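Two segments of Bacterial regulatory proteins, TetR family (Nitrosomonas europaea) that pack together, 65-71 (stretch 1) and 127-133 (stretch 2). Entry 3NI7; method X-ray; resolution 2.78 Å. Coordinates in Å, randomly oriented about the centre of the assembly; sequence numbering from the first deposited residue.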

# COMPACT_ATOMS: atom_id res chain seq x y z
N ARG A 65 21.09 7.78 -1.77
CA ARG A 65 21.01 8.59 -3.02
C ARG A 65 20.10 9.77 -2.77
O ARG A 65 20.45 10.93 -3.00
CB ARG A 65 20.54 7.76 -4.24
CG ARG A 65 21.74 7.00 -4.96
CD ARG A 65 22.76 8.02 -5.63
NE ARG A 65 22.08 8.99 -6.54
CZ ARG A 65 21.80 10.29 -6.28
NH1 ARG A 65 21.17 11.00 -7.21
NH2 ARG A 65 22.14 10.90 -5.14
N MSE A 66 18.97 9.46 -2.20
CA MSE A 66 18.03 10.46 -1.78
C MSE A 66 18.66 11.49 -0.85
O MSE A 66 18.40 12.66 -0.91
CB MSE A 66 16.90 9.76 -1.08
CG MSE A 66 15.67 10.54 -1.01
SE MSE A 66 14.13 9.36 -0.83
CE MSE A 66 14.10 9.28 1.10
N LEU A 67 19.50 11.04 0.05
CA LEU A 67 20.14 11.96 1.00
C LEU A 67 21.12 12.90 0.30
O LEU A 67 21.16 14.07 0.63
CB LEU A 67 20.87 11.19 2.09
CG LEU A 67 21.65 12.00 3.13
CD1 LEU A 67 20.69 12.91 3.84
CD2 LEU A 67 22.41 11.12 4.13
N LYS A 68 21.92 12.35 -0.63
CA LYS A 68 22.93 13.15 -1.36
C LYS A 68 22.20 14.22 -2.14
O LYS A 68 22.60 15.39 -2.17
CB LYS A 68 23.75 12.28 -2.31
N GLU A 69 21.10 13.83 -2.74
CA GLU A 69 20.26 14.81 -3.41
C GLU A 69 19.78 15.88 -2.45
O GLU A 69 19.91 17.08 -2.75
CB GLU A 69 19.04 14.13 -4.07
CG GLU A 69 18.38 14.97 -5.17
CD GLU A 69 19.35 15.34 -6.29
OE1 GLU A 69 19.25 16.49 -6.84
OE2 GLU A 69 20.22 14.45 -6.59
N ALA A 70 19.26 15.47 -1.30
CA ALA A 70 18.62 16.39 -0.36
C ALA A 70 19.51 17.49 0.18
O ALA A 70 19.03 18.38 0.86
CB ALA A 70 18.02 15.63 0.79
N GLU A 71 20.80 17.43 -0.12
CA GLU A 71 21.76 18.45 0.35
C GLU A 71 22.55 19.10 -0.79
O GLU A 71 23.48 19.89 -0.53
CB GLU A 71 22.73 17.84 1.37
CG GLU A 71 23.38 16.55 0.89
CD GLU A 71 24.45 16.00 1.84
OE1 GLU A 71 24.88 14.83 1.62
OE2 GLU A 71 24.87 16.70 2.81
N ARG A 127 9.65 6.45 8.74
CA ARG A 127 10.80 7.36 8.79
C ARG A 127 11.00 7.97 7.43
O ARG A 127 11.29 9.16 7.30
CB ARG A 127 12.10 6.68 9.18
CG ARG A 127 13.23 7.76 9.48
CD ARG A 127 14.66 7.15 9.72
NE ARG A 127 15.66 8.09 10.27
CZ ARG A 127 16.39 8.96 9.56
NH1 ARG A 127 16.23 9.07 8.23
NH2 ARG A 127 17.28 9.74 10.17
N THR A 128 10.88 7.13 6.41
CA THR A 128 11.13 7.59 5.03
C THR A 128 10.17 8.70 4.64
O THR A 128 10.57 9.79 4.22
CB THR A 128 10.99 6.45 4.02
OG1 THR A 128 11.66 5.25 4.49
CG2 THR A 128 11.58 6.88 2.73
N VAL A 129 8.90 8.43 4.87
CA VAL A 129 7.87 9.38 4.61
C VAL A 129 8.09 10.63 5.41
O VAL A 129 7.86 11.74 4.91
CB VAL A 129 6.48 8.77 4.89
CG1 VAL A 129 5.39 9.87 5.18
CG2 VAL A 129 6.08 7.87 3.70
N GLN A 130 8.49 10.50 6.66
CA GLN A 130 8.57 11.69 7.51
C GLN A 130 9.82 12.47 7.20
O GLN A 130 9.86 13.69 7.34
CB GLN A 130 8.51 11.32 8.95
CG GLN A 130 7.16 10.79 9.31
CD GLN A 130 7.11 10.25 10.67
OE1 GLN A 130 8.14 10.15 11.34
NE2 GLN A 130 5.91 9.89 11.12
N TRP A 131 10.80 11.73 6.71
CA TRP A 131 12.08 12.25 6.32
C TRP A 131 11.92 13.04 5.03
O TRP A 131 12.51 14.10 4.87
CB TRP A 131 13.08 11.08 6.09
CG TRP A 131 14.40 11.59 5.74
CD1 TRP A 131 15.38 11.88 6.59
CD2 TRP A 131 14.88 11.97 4.45
NE1 TRP A 131 16.45 12.41 5.94
CE2 TRP A 131 16.15 12.48 4.61
CE3 TRP A 131 14.34 11.94 3.17
CZ2 TRP A 131 16.92 12.92 3.55
CZ3 TRP A 131 15.12 12.38 2.12
CH2 TRP A 131 16.38 12.87 2.32
N VAL A 132 11.16 12.51 4.09
CA VAL A 132 11.03 13.23 2.83
C VAL A 132 10.29 14.57 3.09
O VAL A 132 10.64 15.62 2.54
CB VAL A 132 10.25 12.42 1.74
CG1 VAL A 132 10.24 13.19 0.49
CG2 VAL A 132 10.87 11.10 1.49
N ARG A 133 9.27 14.47 3.94
CA ARG A 133 8.36 15.58 4.23
C ARG A 133 9.20 16.73 4.85
O ARG A 133 9.16 17.89 4.38
CB ARG A 133 7.25 15.06 5.15
CG ARG A 133 6.01 15.93 5.34
CD ARG A 133 5.15 15.43 6.61
NE ARG A 133 3.74 15.87 6.60
CZ ARG A 133 3.00 16.12 7.68
NH1 ARG A 133 3.49 15.92 8.92
NH2 ARG A 133 1.74 16.54 7.51

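The contact between these two segments rests on Trp-131 and Met-66, which lose 89 and 73 Å² to the opposing stretch out of 229 Å² buried in all. The helix axes run nearly parallel, 13° apart in their N-to-C directions, but come no closer than 12.0 Å. The backbones do not meet: the nearest CA atoms, those of Ala-70 and Val-132, lie 8.8 Å apart, and side chains make the contact.

Trp-131 does so from stretch 2. Its CA-to-CB bond points toward stretch 1, and with chi1 at -178° (t) and chi2 at 90° the indole extends so that its six-membered ring meets three residues. Met-66, a selenomethionine, approaches obliquely, with CE 3.4 Å from CE3 of Trp-131. Met-66 SE lies 5.4 Å from the centroid of the Trp-131 six-membered ring and 59° off the ring normal, so the selenium does not sit squarely over the ring, and the methyl makes the closer approach. Ala-70 CB, also oblique, is 3.6 Å from Trp-131 CH2. Leu-67 reaches the ring edge, near its plane, where CD1 is 3.8 Å from Trp-131 CZ2; its CA-to-CB bond points sideways, and the end of the side chain closes the distance.

The CA-to-CB bond of Met-66 likewise points toward stretch 2, and with its t, t, p conformation, CE also reaches two further residues. Met-66 CE lies 3.7 Å from Val-132 CG2 and 3.8 Å from Thr-128 CG2, so a single carbon touches three residues of stretch 2.

No hydrogen bond crosses between the stretches, and the contacts join carbon to carbon, as expected of apolar packing. Within the segments, backbone hydrogen bonds hold the helical turns: Ala-70 N donates to Met-66 O at 3.0 Å, and Val-132 N to Thr-128 O at 2.8 Å.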